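Local coordinates for protein 3-alpha-hydroxysteroid dehydrogenase (PDB 2DKN) that catalyses the reversible, NAD-dependent oxidation of the 3-alpha-hydroxyl group of steroids to the ketone, on a Rossmann fold, at residues 84-89 against 154-159; 110-115 against 181-186; 148-153 against 198-203. One frame throughout, in Å; residues are numbered along the deposited sequence.

Contact 1 (84-89 against 154-159); sequences AVNYFG and AGSKYA. With NAI (1,4-dihydronicotinamide adenine dinucleotide), chain C.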
loop_
_atom_site.group_PDB
_atom_site.type_symbol
_atom_site.label_atom_id
_atom_site.label_comp_id
_atom_site.label_asym_id
_atom_site.label_seq_id
_atom_site.Cartn_x
_atom_site.Cartn_y
_atom_site.Cartn_z
ATOM N N ALA A 84 3.065 21.303 12.931
ATOM C CA ALA A 84 4.506 21.524 12.980
ATOM C C ALA A 84 5.266 20.202 12.940
ATOM O O ALA A 84 6.307 20.090 12.296
ATOM C CB ALA A 84 4.877 22.300 14.259
ATOM N N VAL A 85 4.765 19.214 13.670
ATOM C CA VAL A 85 5.472 17.927 13.742
ATOM C C VAL A 85 5.087 17.045 12.561
ATOM O O VAL A 85 5.956 16.543 11.856
ATOM C CB VAL A 85 5.198 17.150 15.058
ATOM C CG1 VAL A 85 6.105 15.918 15.117
ATOM C CG2 VAL A 85 5.493 18.008 16.230
ATOM N N ASN A 86 3.788 16.846 12.351
ATOM C CA ASN A 86 3.353 15.852 11.373
ATOM C C ASN A 86 3.653 16.234 9.942
ATOM O O ASN A 86 3.834 15.350 9.084
ATOM C CB ASN A 86 1.860 15.551 11.495
ATOM C CG ASN A 86 1.513 14.828 12.787
ATOM O OD1 ASN A 86 2.386 14.575 13.609
ATOM N ND2 ASN A 86 0.230 14.480 12.959
ATOM N N TYR A 87 3.638 17.537 9.659
ATOM C CA TYR A 87 3.996 17.987 8.322
ATOM C C TYR A 87 5.452 18.466 8.249
ATOM O O TYR A 87 6.271 17.871 7.534
ATOM C CB TYR A 87 3.060 19.078 7.784
ATOM C CG TYR A 87 3.325 19.322 6.321
ATOM C CD1 TYR A 87 2.701 18.545 5.335
ATOM C CD2 TYR A 87 4.233 20.290 5.915
ATOM C CE1 TYR A 87 2.963 18.751 3.983
ATOM C CE2 TYR A 87 4.501 20.494 4.580
ATOM C CZ TYR A 87 3.873 19.730 3.620
ATOM O OH TYR A 87 4.166 19.958 2.283
ATOM N N PHE A 88 5.769 19.521 8.987
ATOM C CA PHE A 88 7.065 20.177 8.842
ATOM C C PHE A 88 8.225 19.398 9.454
ATOM O O PHE A 88 9.355 19.480 8.956
ATOM C CB PHE A 88 6.994 21.639 9.327
ATOM C CG PHE A 88 6.172 22.505 8.424
ATOM C CD1 PHE A 88 6.712 22.980 7.231
ATOM C CD2 PHE A 88 4.841 22.776 8.718
ATOM C CE1 PHE A 88 5.938 23.738 6.372
ATOM C CE2 PHE A 88 4.068 23.554 7.866
ATOM C CZ PHE A 88 4.613 24.026 6.702
ATOM N N GLY A 89 7.969 18.616 10.507
ATOM C CA GLY A 89 9.005 17.690 11.019
ATOM C C GLY A 89 9.410 16.598 10.012
ATOM O O GLY A 89 10.494 16.008 10.088
ATOM N N ALA A 154 -5.868 15.042 10.485
ATOM C CA ALA A 154 -6.242 14.650 9.130
ATOM C C ALA A 154 -5.599 15.567 8.100
ATOM O O ALA A 154 -5.106 15.096 7.086
ATOM C CB ALA A 154 -7.760 14.663 8.946
ATOM N N GLY A 155 -5.600 16.874 8.362
ATOM C CA GLY A 155 -5.044 17.841 7.405
ATOM C C GLY A 155 -3.556 17.582 7.218
ATOM O O GLY A 155 -3.062 17.570 6.105
ATOM N N SER A 156 -2.840 17.370 8.318
ATOM C CA SER A 156 -1.387 17.244 8.229
ATOM C C SER A 156 -1.036 15.938 7.534
ATOM O O SER A 156 -0.093 15.885 6.753
ATOM C CB SER A 156 -0.728 17.351 9.607
ATOM O OG SER A 156 -1.172 16.327 10.495
ATOM N N LYS A 157 -1.811 14.893 7.808
ATOM C CA LYS A 157 -1.543 13.582 7.227
ATOM C C LYS A 157 -1.896 13.580 5.739
ATOM O O LYS A 157 -1.152 13.035 4.908
ATOM C CB LYS A 157 -2.279 12.474 8.010
ATOM C CG LYS A 157 -1.696 12.267 9.385
ATOM C CD LYS A 157 -0.238 11.801 9.321
ATOM C CE LYS A 157 0.263 11.308 10.682
ATOM N NZ LYS A 157 1.684 10.775 10.584
ATOM N N TYR A 158 -2.998 14.245 5.394
ATOM C CA TYR A 158 -3.342 14.448 3.996
ATOM C C TYR A 158 -2.219 15.195 3.266
ATOM O O TYR A 158 -1.721 14.733 2.240
ATOM C CB TYR A 158 -4.687 15.179 3.830
ATOM C CG TYR A 158 -4.982 15.488 2.377
ATOM C CD1 TYR A 158 -5.593 14.538 1.563
ATOM C CD2 TYR A 158 -4.608 16.699 1.811
ATOM C CE1 TYR A 158 -5.841 14.796 0.222
ATOM C CE2 TYR A 158 -4.839 16.965 0.457
ATOM C CZ TYR A 158 -5.450 16.004 -0.328
ATOM O OH TYR A 158 -5.704 16.233 -1.670
ATOM N N ALA A 159 -1.841 16.352 3.793
ATOM C CA ALA A 159 -0.836 17.192 3.168
ATOM C C ALA A 159 0.498 16.466 2.970
ATOM O O ALA A 159 1.101 16.559 1.897
ATOM C CB ALA A 159 -0.639 18.498 3.966
HETATM P PA NAI C . 4.153 6.867 19.443
HETATM O O1A NAI C . 3.711 8.027 20.237
HETATM O O2A NAI C . 4.321 5.576 20.148
HETATM O O5B NAI C . 5.539 7.210 18.718
HETATM C C5B NAI C . 5.745 8.448 18.102
HETATM C C4B NAI C . 7.158 8.896 18.449
HETATM O O4B NAI C . 7.313 10.147 17.805
HETATM C C3B NAI C . 7.369 9.103 19.948
HETATM O O3B NAI C . 8.575 8.507 20.386
HETATM C C2B NAI C . 7.495 10.614 20.030
HETATM O O2B NAI C . 8.305 11.073 21.091
HETATM C C1B NAI C . 8.039 10.988 18.648
HETATM N N9A NAI C . 7.746 12.417 18.474
HETATM C C8A NAI C . 6.521 13.047 18.575
HETATM N N7A NAI C . 6.735 14.379 18.433
HETATM C C5A NAI C . 8.072 14.603 18.271
HETATM C C6A NAI C . 8.850 15.755 18.103
HETATM N N6A NAI C . 8.345 17.001 18.232
HETATM N N1A NAI C . 10.217 15.617 17.960
HETATM C C2A NAI C . 10.817 14.378 17.987
HETATM N N3A NAI C . 10.060 13.241 18.155
HETATM C C4A NAI C . 8.708 13.362 18.306
HETATM O O3 NAI C . 3.091 6.780 18.244
HETATM P PN NAI C . 3.079 5.771 16.988
HETATM O O1N NAI C . 4.276 4.915 16.937
HETATM O O2N NAI C . 1.758 5.116 17.009
HETATM O O5D NAI C . 3.107 6.839 15.792
HETATM C C5D NAI C . 4.104 6.788 14.782
HETATM C C4D NAI C . 3.499 7.441 13.545
HETATM O O4D NAI C . 2.401 6.640 13.123
HETATM C C3D NAI C . 2.937 8.836 13.807
HETATM O O3D NAI C . 3.246 9.643 12.676
HETATM C C2D NAI C . 1.427 8.606 13.812
HETATM O O2D NAI C . 0.737 9.738 13.360
HETATM C C1D NAI C . 1.292 7.460 12.820
HETATM N N1N NAI C . 0.017 6.706 12.963
HETATM C C2N NAI C . -0.262 6.058 14.134
HETATM C C3N NAI C . -1.447 5.350 14.260
HETATM C C7N NAI C . -1.734 4.585 15.527
HETATM O O7N NAI C . -3.002 4.034 15.620
HETATM N N7N NAI C . -0.808 4.441 16.495
HETATM C C4N NAI C . -2.356 5.289 13.185
HETATM C C5N NAI C . -2.030 5.931 11.972
HETATM C C6N NAI C . -0.838 6.637 11.887
HETATM O O HOH W 1 3.382 12.656 9.701
#
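Where Y87 faces S156, segments 84-89 and 154-159, on helices 79-102 and 149-166, run almost side by side, their N-to-C directions 14° apart and their short axes 8.5 Å from each other. Around Y87 and A159 the contact is apolar. Y87 swings CG anti to its own nitrogen (chi1 -170°), which carries the ring over to the other helix, where it presents an edge to A159: CE1 of Y87 lies 3.5 Å from A159 C, and CD1 rests against the CB methyl. M131 of helix 126-133 packs on both residues. One residue back, at N86, it turns polar. ND2 of N86 gives S156 OG a weak bond of 3.4 Å, while that hydroxyl is also tied to A152 O; the firmer hold on the amide is at OD1, which takes the backbone N-H of V72. The spacing of Y153 and K157 fits the YxxxK signature of short-chain dehydrogenases, and N86 stands where the family usually keeps its conserved asparagine. K157 leaves its helix pointing away, then bends at its second torsion and passes obliquely beside the N86 amide. NZ of K157 donates to O3D of the coenzyme ribose at 2.8 Å, with a weaker bond to O2D, and V112 O is a further partner. A water bridges the helices, giving a hydrogen to N86 O at 2.8 Å and accepting one from K157 NZ at 2.7 Å.

Contact 2 (110-115 against 181-186); sequences VIVGSI and VAPGAV. With NAI (1,4-dihydronicotinamide adenine dinucleotide), chain C.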
loop_
_atom_site.group_PDB
_atom_site.type_symbol
_atom_site.label_atom_id
_atom_site.label_comp_id
_atom_site.label_asym_id
_atom_site.label_seq_id
_atom_site.Cartn_x
_atom_site.Cartn_y
_atom_site.Cartn_z
ATOM N N VAL A 110 10.652 6.509 3.583
ATOM C CA VAL A 110 9.237 6.238 3.846
ATOM C C VAL A 110 8.689 7.258 4.839
ATOM O O VAL A 110 9.326 7.561 5.874
ATOM C CB VAL A 110 8.990 4.794 4.399
ATOM C CG1 VAL A 110 7.502 4.534 4.637
ATOM C CG2 VAL A 110 9.524 3.739 3.411
ATOM N N ILE A 111 7.524 7.807 4.492
ATOM C CA ILE A 111 6.787 8.658 5.418
ATOM C C ILE A 111 5.688 7.813 6.038
ATOM O O ILE A 111 4.985 7.082 5.331
ATOM C CB ILE A 111 6.158 9.831 4.671
ATOM C CG1 ILE A 111 7.260 10.734 4.091
ATOM C CG2 ILE A 111 5.202 10.650 5.578
ATOM C CD1 ILE A 111 6.685 11.780 3.112
ATOM N N VAL A 112 5.543 7.901 7.354
ATOM C CA VAL A 112 4.400 7.260 8.011
ATOM C C VAL A 112 3.239 8.251 8.033
ATOM O O VAL A 112 3.252 9.229 8.793
ATOM C CB VAL A 112 4.727 6.763 9.426
ATOM C CG1 VAL A 112 3.484 6.066 10.049
ATOM C CG2 VAL A 112 5.906 5.779 9.365
ATOM N N GLY A 113 2.275 8.006 7.158
ATOM C CA GLY A 113 1.060 8.815 7.075
ATOM C C GLY A 113 -0.005 8.314 8.039
ATOM O O GLY A 113 0.262 8.083 9.231
ATOM N N SER A 114 -1.223 8.175 7.523
ATOM C CA SER A 114 -2.378 7.752 8.317
ATOM C C SER A 114 -3.602 7.616 7.441
ATOM O O SER A 114 -3.781 8.377 6.480
ATOM C CB SER A 114 -2.687 8.787 9.412
ATOM O OG SER A 114 -3.820 8.369 10.168
ATOM N N ILE A 115 -4.463 6.655 7.784
ATOM C CA ILE A 115 -5.755 6.526 7.157
ATOM C C ILE A 115 -6.563 7.814 7.408
ATOM O O ILE A 115 -7.480 8.118 6.656
ATOM C CB ILE A 115 -6.488 5.253 7.702
ATOM C CG1 ILE A 115 -7.757 4.935 6.936
ATOM C CG2 ILE A 115 -6.770 5.373 9.155
ATOM C CD1 ILE A 115 -8.278 3.538 7.269
ATOM N N VAL A 181 3.523 4.928 4.038
ATOM C CA VAL A 181 2.740 3.864 4.666
ATOM C C VAL A 181 1.625 4.540 5.438
ATOM O O VAL A 181 1.862 5.503 6.165
ATOM C CB VAL A 181 3.637 2.967 5.567
ATOM C CG1 VAL A 181 2.817 2.086 6.437
ATOM C CG2 VAL A 181 4.550 2.102 4.666
ATOM N N ALA A 182 0.407 4.051 5.256
ATOM C CA ALA A 182 -0.757 4.640 5.901
ATOM C C ALA A 182 -1.410 3.632 6.848
ATOM O O ALA A 182 -2.243 2.800 6.439
ATOM C CB ALA A 182 -1.753 5.150 4.852
ATOM N N PRO A 183 -1.009 3.678 8.123
ATOM C CA PRO A 183 -1.584 2.751 9.100
ATOM C C PRO A 183 -3.022 3.122 9.456
ATOM O O PRO A 183 -3.409 4.290 9.359
ATOM C CB PRO A 183 -0.682 2.919 10.344
ATOM C CG PRO A 183 0.522 3.697 9.878
ATOM C CD PRO A 183 0.040 4.536 8.704
ATOM N N GLY A 184 -3.805 2.109 9.826
ATOM C CA GLY A 184 -5.069 2.320 10.499
ATOM C C GLY A 184 -4.649 2.216 11.958
ATOM O O GLY A 184 -3.516 2.563 12.304
ATOM N N ALA A 185 -5.546 1.771 12.819
ATOM C CA ALA A 185 -5.230 1.716 14.258
ATOM C C ALA A 185 -4.050 0.810 14.594
ATOM O O ALA A 185 -4.001 -0.318 14.142
ATOM C CB ALA A 185 -6.464 1.253 15.020
ATOM N N VAL A 186 -3.103 1.303 15.390
ATOM C CA VAL A 186 -1.991 0.476 15.812
ATOM C C VAL A 186 -1.614 0.651 17.298
ATOM O O VAL A 186 -1.803 1.742 17.807
ATOM C CB VAL A 186 -0.665 0.998 15.118
ATOM C CG1 VAL A 186 0.513 0.042 15.360
ATOM C CG2 VAL A 186 -0.840 1.287 13.612
HETATM P PA NAI C . 4.153 6.867 19.443
HETATM O O1A NAI C . 3.711 8.027 20.237
HETATM O O2A NAI C . 4.321 5.576 20.148
HETATM O O5B NAI C . 5.539 7.210 18.718
HETATM C C5B NAI C . 5.745 8.448 18.102
HETATM C C4B NAI C . 7.158 8.896 18.449
HETATM O O4B NAI C . 7.313 10.147 17.805
HETATM C C3B NAI C . 7.369 9.103 19.948
HETATM O O3B NAI C . 8.575 8.507 20.386
HETATM C C2B NAI C . 7.495 10.614 20.030
HETATM O O2B NAI C . 8.305 11.073 21.091
HETATM C C1B NAI C . 8.039 10.988 18.648
HETATM N N9A NAI C . 7.746 12.417 18.474
HETATM C C8A NAI C . 6.521 13.047 18.575
HETATM N N7A NAI C . 6.735 14.379 18.433
HETATM C C5A NAI C . 8.072 14.603 18.271
HETATM C C6A NAI C . 8.850 15.755 18.103
HETATM N N6A NAI C . 8.345 17.001 18.232
HETATM N N1A NAI C . 10.217 15.617 17.960
HETATM C C2A NAI C . 10.817 14.378 17.987
HETATM N N3A NAI C . 10.060 13.241 18.155
HETATM C C4A NAI C . 8.708 13.362 18.306
HETATM O O3 NAI C . 3.091 6.780 18.244
HETATM P PN NAI C . 3.079 5.771 16.988
HETATM O O1N NAI C . 4.276 4.915 16.937
HETATM O O2N NAI C . 1.758 5.116 17.009
HETATM O O5D NAI C . 3.107 6.839 15.792
HETATM C C5D NAI C . 4.104 6.788 14.782
HETATM C C4D NAI C . 3.499 7.441 13.545
HETATM O O4D NAI C . 2.401 6.640 13.123
HETATM C C3D NAI C . 2.937 8.836 13.807
HETATM O O3D NAI C . 3.246 9.643 12.676
HETATM C C2D NAI C . 1.427 8.606 13.812
HETATM O O2D NAI C . 0.737 9.738 13.360
HETATM C C1D NAI C . 1.292 7.460 12.820
HETATM N N1N NAI C . 0.017 6.706 12.963
HETATM C C2N NAI C . -0.262 6.058 14.134
HETATM C C3N NAI C . -1.447 5.350 14.260
HETATM C C7N NAI C . -1.734 4.585 15.527
HETATM O O7N NAI C . -3.002 4.034 15.620
HETATM N N7N NAI C . -0.808 4.441 16.495
HETATM C C4N NAI C . -2.356 5.289 13.185
HETATM C C5N NAI C . -2.030 5.931 11.972
HETATM C C6N NAI C . -0.838 6.637 11.887
#
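V181 O takes a hydrogen bond from G113 N, just past strand 108-112, at 2.7 Å, and a CA-H...O contact from V112, with V112 CA 3.6 Å from V181 O. Through its N, V181 also reaches I111 O at 2.9 Å, so V112 and V181 pair as a parallel bridge between strands 108-112 and 177-183. Beyond the end of strand 108-112 the chains stay joined, because I115 N bonds to P183 O with a fairly straight N-H...O angle of 159°, the donor tilted from the carbonyl plane. V110 and V181 meet through one methyl each, CG1 against CG2, their side chains crossing at a slant. V112 points its CG1 anti to the backbone nitrogen (chi1 -179°), and this methyl touches P183 CG at 3.8 Å and also O4D of the nicotinamide ribose. I115 lays its CG2 branch alongside the CA of G184. Around the nicotinamide ring, P183 CB and CG cover one face, S114 OG comes from the other side, G113 O meets the edge near C6N, and G184 O comes within 3.1 Å of C4N, the carbon that carries the transferable hydride. V186 bonds the carboxamide through its backbone, N to O7N at 2.7 Å and O to N7N at 3.2 Å, while CB and CG2 pack against it, which should fix the rotation of that amide and with it the ring. S114 OG is itself held by A116 N. The pair are adjacent strands of the parallel Rossmann sheet, flanked by 65-68 and 239-242, with helix 217-228 packed on V110, V112 and V181 and helix 149-166 on I111 and S114.

Contact 3 (148-153 against 198-203); sequences QTHLAY and PRYGES. With NAI (1,4-dihydronicotinamide adenine dinucleotide), chain C.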
loop_
_atom_site.group_PDB
_atom_site.type_symbol
_atom_site.label_atom_id
_atom_site.label_comp_id
_atom_site.label_asym_id
_atom_site.label_seq_id
_atom_site.Cartn_x
_atom_site.Cartn_y
_atom_site.Cartn_z
ATOM N N GLN A 148 -9.692 22.315 15.971
ATOM C CA GLN A 148 -9.821 20.963 16.498
ATOM C C GLN A 148 -8.650 20.102 16.088
ATOM O O GLN A 148 -8.330 20.020 14.911
ATOM C CB GLN A 148 -11.117 20.332 16.021
ATOM C CG GLN A 148 -12.356 21.025 16.574
ATOM C CD GLN A 148 -13.620 20.386 16.087
ATOM O OE1 GLN A 148 -14.414 21.002 15.370
ATOM N NE2 GLN A 148 -13.814 19.125 16.453
ATOM N N THR A 149 -8.028 19.440 17.054
ATOM C CA THR A 149 -6.823 18.678 16.743
ATOM C C THR A 149 -7.061 17.581 15.705
ATOM O O THR A 149 -6.154 17.275 14.922
ATOM C CB THR A 149 -6.186 18.059 17.991
ATOM O OG1 THR A 149 -7.173 17.286 18.670
ATOM C CG2 THR A 149 -5.643 19.147 18.926
ATOM N N HIS A 150 -8.257 16.979 15.686
ATOM C CA HIS A 150 -8.502 15.925 14.700
ATOM C C HIS A 150 -8.442 16.435 13.261
ATOM O O HIS A 150 -8.116 15.674 12.355
ATOM C CB HIS A 150 -9.793 15.134 14.981
ATOM C CG HIS A 150 -11.040 15.743 14.415
ATOM N ND1 HIS A 150 -11.801 16.662 15.108
ATOM C CD2 HIS A 150 -11.699 15.513 13.250
ATOM C CE1 HIS A 150 -12.851 17.005 14.377
ATOM N NE2 HIS A 150 -12.812 16.323 13.245
ATOM N N LEU A 151 -8.794 17.702 13.062
ATOM C CA LEU A 151 -8.758 18.313 11.740
ATOM C C LEU A 151 -7.327 18.625 11.386
ATOM O O LEU A 151 -6.931 18.465 10.237
ATOM C CB LEU A 151 -9.589 19.585 11.673
ATOM C CG LEU A 151 -11.084 19.269 11.819
ATOM C CD1 LEU A 151 -11.916 20.544 11.991
ATOM C CD2 LEU A 151 -11.563 18.459 10.651
ATOM N N ALA A 152 -6.545 19.063 12.370
ATOM C CA ALA A 152 -5.116 19.261 12.135
ATOM C C ALA A 152 -4.421 17.927 11.865
ATOM O O ALA A 152 -3.476 17.866 11.071
ATOM C CB ALA A 152 -4.456 19.966 13.323
ATOM N N TYR A 153 -4.861 16.876 12.547
ATOM C CA TYR A 153 -4.314 15.544 12.305
ATOM C C TYR A 153 -4.597 15.036 10.880
ATOM O O TYR A 153 -3.675 14.660 10.135
ATOM C CB TYR A 153 -4.839 14.558 13.359
ATOM C CG TYR A 153 -4.186 13.206 13.266
ATOM C CD1 TYR A 153 -2.879 13.048 13.677
ATOM C CD2 TYR A 153 -4.871 12.078 12.790
ATOM C CE1 TYR A 153 -2.236 11.831 13.609
ATOM C CE2 TYR A 153 -4.209 10.817 12.721
ATOM C CZ TYR A 153 -2.890 10.729 13.122
ATOM O OH TYR A 153 -2.152 9.532 13.108
ATOM N N PRO A 198 -11.422 12.046 26.587
ATOM C CA PRO A 198 -12.823 12.469 26.721
ATOM C C PRO A 198 -13.468 12.852 25.385
ATOM O O PRO A 198 -14.542 12.345 25.048
ATOM C CB PRO A 198 -12.726 13.705 27.625
ATOM C CG PRO A 198 -11.517 13.457 28.458
ATOM C CD PRO A 198 -10.543 12.725 27.553
ATOM N N ARG A 199 -12.813 13.732 24.628
ATOM C CA ARG A 199 -13.362 14.226 23.364
ATOM C C ARG A 199 -13.377 13.172 22.239
ATOM O O ARG A 199 -14.405 12.969 21.592
ATOM C CB ARG A 199 -12.603 15.481 22.930
ATOM C CG ARG A 199 -12.778 15.869 21.473
ATOM C CD ARG A 199 -14.131 16.497 21.220
ATOM N NE ARG A 199 -14.272 16.970 19.838
ATOM C CZ ARG A 199 -14.730 16.225 18.832
ATOM N NH1 ARG A 199 -15.093 14.964 19.037
ATOM N NH2 ARG A 199 -14.829 16.744 17.610
ATOM N N TYR A 200 -12.254 12.483 22.029
ATOM C CA TYR A 200 -12.111 11.563 20.879
ATOM C C TYR A 200 -12.194 10.046 21.123
ATOM O O TYR A 200 -12.118 9.258 20.167
ATOM C CB TYR A 200 -10.789 11.867 20.156
ATOM C CG TYR A 200 -10.771 13.239 19.538
ATOM C CD1 TYR A 200 -9.959 14.244 20.051
ATOM C CD2 TYR A 200 -11.572 13.533 18.436
ATOM C CE1 TYR A 200 -9.931 15.504 19.474
ATOM C CE2 TYR A 200 -11.557 14.799 17.854
ATOM C CZ TYR A 200 -10.727 15.774 18.382
ATOM O OH TYR A 200 -10.700 17.024 17.815
ATOM N N GLY A 201 -12.344 9.620 22.377
ATOM C CA GLY A 201 -12.377 8.187 22.693
ATOM C C GLY A 201 -13.466 7.387 22.002
ATOM O O GLY A 201 -13.216 6.289 21.488
ATOM N N GLU A 202 -14.691 7.911 22.010
ATOM C CA GLU A 202 -15.817 7.219 21.371
ATOM C C GLU A 202 -15.543 7.097 19.882
ATOM O O GLU A 202 -15.713 6.031 19.294
ATOM C CB GLU A 202 -17.132 7.980 21.597
ATOM C CG GLU A 202 -18.381 7.243 21.107
ATOM C CD GLU A 202 -18.678 7.461 19.618
ATOM O OE1 GLU A 202 -18.373 8.561 19.084
ATOM O OE2 GLU A 202 -19.234 6.530 18.985
ATOM N N SER A 203 -15.118 8.214 19.296
ATOM C CA SER A 203 -14.718 8.299 17.898
ATOM C C SER A 203 -13.662 7.240 17.578
ATOM O O SER A 203 -13.750 6.522 16.584
ATOM C CB SER A 203 -14.159 9.702 17.621
ATOM O OG SER A 203 -13.939 9.894 16.238
HETATM P PA NAI C . 4.153 6.867 19.443
HETATM O O1A NAI C . 3.711 8.027 20.237
HETATM O O2A NAI C . 4.321 5.576 20.148
HETATM O O5B NAI C . 5.539 7.210 18.718
HETATM C C5B NAI C . 5.745 8.448 18.102
HETATM C C4B NAI C . 7.158 8.896 18.449
HETATM O O4B NAI C . 7.313 10.147 17.805
HETATM C C3B NAI C . 7.369 9.103 19.948
HETATM O O3B NAI C . 8.575 8.507 20.386
HETATM C C2B NAI C . 7.495 10.614 20.030
HETATM O O2B NAI C . 8.305 11.073 21.091
HETATM C C1B NAI C . 8.039 10.988 18.648
HETATM N N9A NAI C . 7.746 12.417 18.474
HETATM C C8A NAI C . 6.521 13.047 18.575
HETATM N N7A NAI C . 6.735 14.379 18.433
HETATM C C5A NAI C . 8.072 14.603 18.271
HETATM C C6A NAI C . 8.850 15.755 18.103
HETATM N N6A NAI C . 8.345 17.001 18.232
HETATM N N1A NAI C . 10.217 15.617 17.960
HETATM C C2A NAI C . 10.817 14.378 17.987
HETATM N N3A NAI C . 10.060 13.241 18.155
HETATM C C4A NAI C . 8.708 13.362 18.306
HETATM O O3 NAI C . 3.091 6.780 18.244
HETATM P PN NAI C . 3.079 5.771 16.988
HETATM O O1N NAI C . 4.276 4.915 16.937
HETATM O O2N NAI C . 1.758 5.116 17.009
HETATM O O5D NAI C . 3.107 6.839 15.792
HETATM C C5D NAI C . 4.104 6.788 14.782
HETATM C C4D NAI C . 3.499 7.441 13.545
HETATM O O4D NAI C . 2.401 6.640 13.123
HETATM C C3D NAI C . 2.937 8.836 13.807
HETATM O O3D NAI C . 3.246 9.643 12.676
HETATM C C2D NAI C . 1.427 8.606 13.812
HETATM O O2D NAI C . 0.737 9.738 13.360
HETATM C C1D NAI C . 1.292 7.460 12.820
HETATM N N1N NAI C . 0.017 6.706 12.963
HETATM C C2N NAI C . -0.262 6.058 14.134
HETATM C C3N NAI C . -1.447 5.350 14.260
HETATM C C7N NAI C . -1.734 4.585 15.527
HETATM O O7N NAI C . -3.002 4.034 15.620
HETATM N N7N NAI C . -0.808 4.441 16.495
HETATM C C4N NAI C . -2.356 5.289 13.185
HETATM C C5N NAI C . -2.030 5.931 11.972
HETATM C C6N NAI C . -0.838 6.637 11.887
HETATM O O HOH W 2 -9.545 19.567 19.590
#
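Two groups of H150 converge on the hydroxyl of Y200: the backbone N donates to Y200 OH at 3.2 Å, and ring atom ND1 shares a hydrogen bond of 2.9 Å with the same oxygen. ND1 can join the backbone N at this oxygen because CG of H150 sits between its own nitrogen and carbonyl carbon (chi1 86°), folding the imidazole back toward the start of the helix. Y200 OH lies near the plane of that imidazole, at its edge, while the two rings are inclined at 64°, neither stacked nor edge-to-face. CE2 of Y200 packs against the CB of H150 at 3.4 Å, and on the other side of the tyrosine CE1 comes equally near to T149 OG1, whose stronger partner is V74 O. A water accepts from T149 N and makes a weak bond to Y200 OH. The site is the N-terminal turn of helix 149-166, whose Y153 gives this helix the tyrosine of the YxxxK motif; the 198-203 segment belongs to the region after strand 177-183, commonly the mobile substrate loop of short-chain dehydrogenases. With a phenylalanine in place of Y200, H150 N and ND1 would probably lose their shared partner and the imidazole be freer to turn. Further out, R199 lays CG over one face of the Y200 ring and turns one guanidinium face to CE2 of Y200. Along the helix, Y153 OH shares a 2.9 Å hydrogen bond with coenzyme O2D.

Contacts 1 and 2 are buried near the centre of the chain, whereas contact 3 lies at the surface, about 19 Å from that centre. Helix 149-166 serves contacts 1 and 3, its middle in contact 1 and its first turns in contact 3, and contact 2 meets it through K157 NZ, bonded to V112 O. The chemistry follows the place: backbone bonds between strands dominate contact 2, contact 1 combines ring packing with polar groups and a bridging water, and contact 3 hangs chiefly on one tyrosine hydroxyl. All three reach the coenzyme, contact 1 at the nicotinamide ribose through K157 and at the adenine through V85, contact 3 at the same ribose, contact 2 chiefly at the nicotinamide itself.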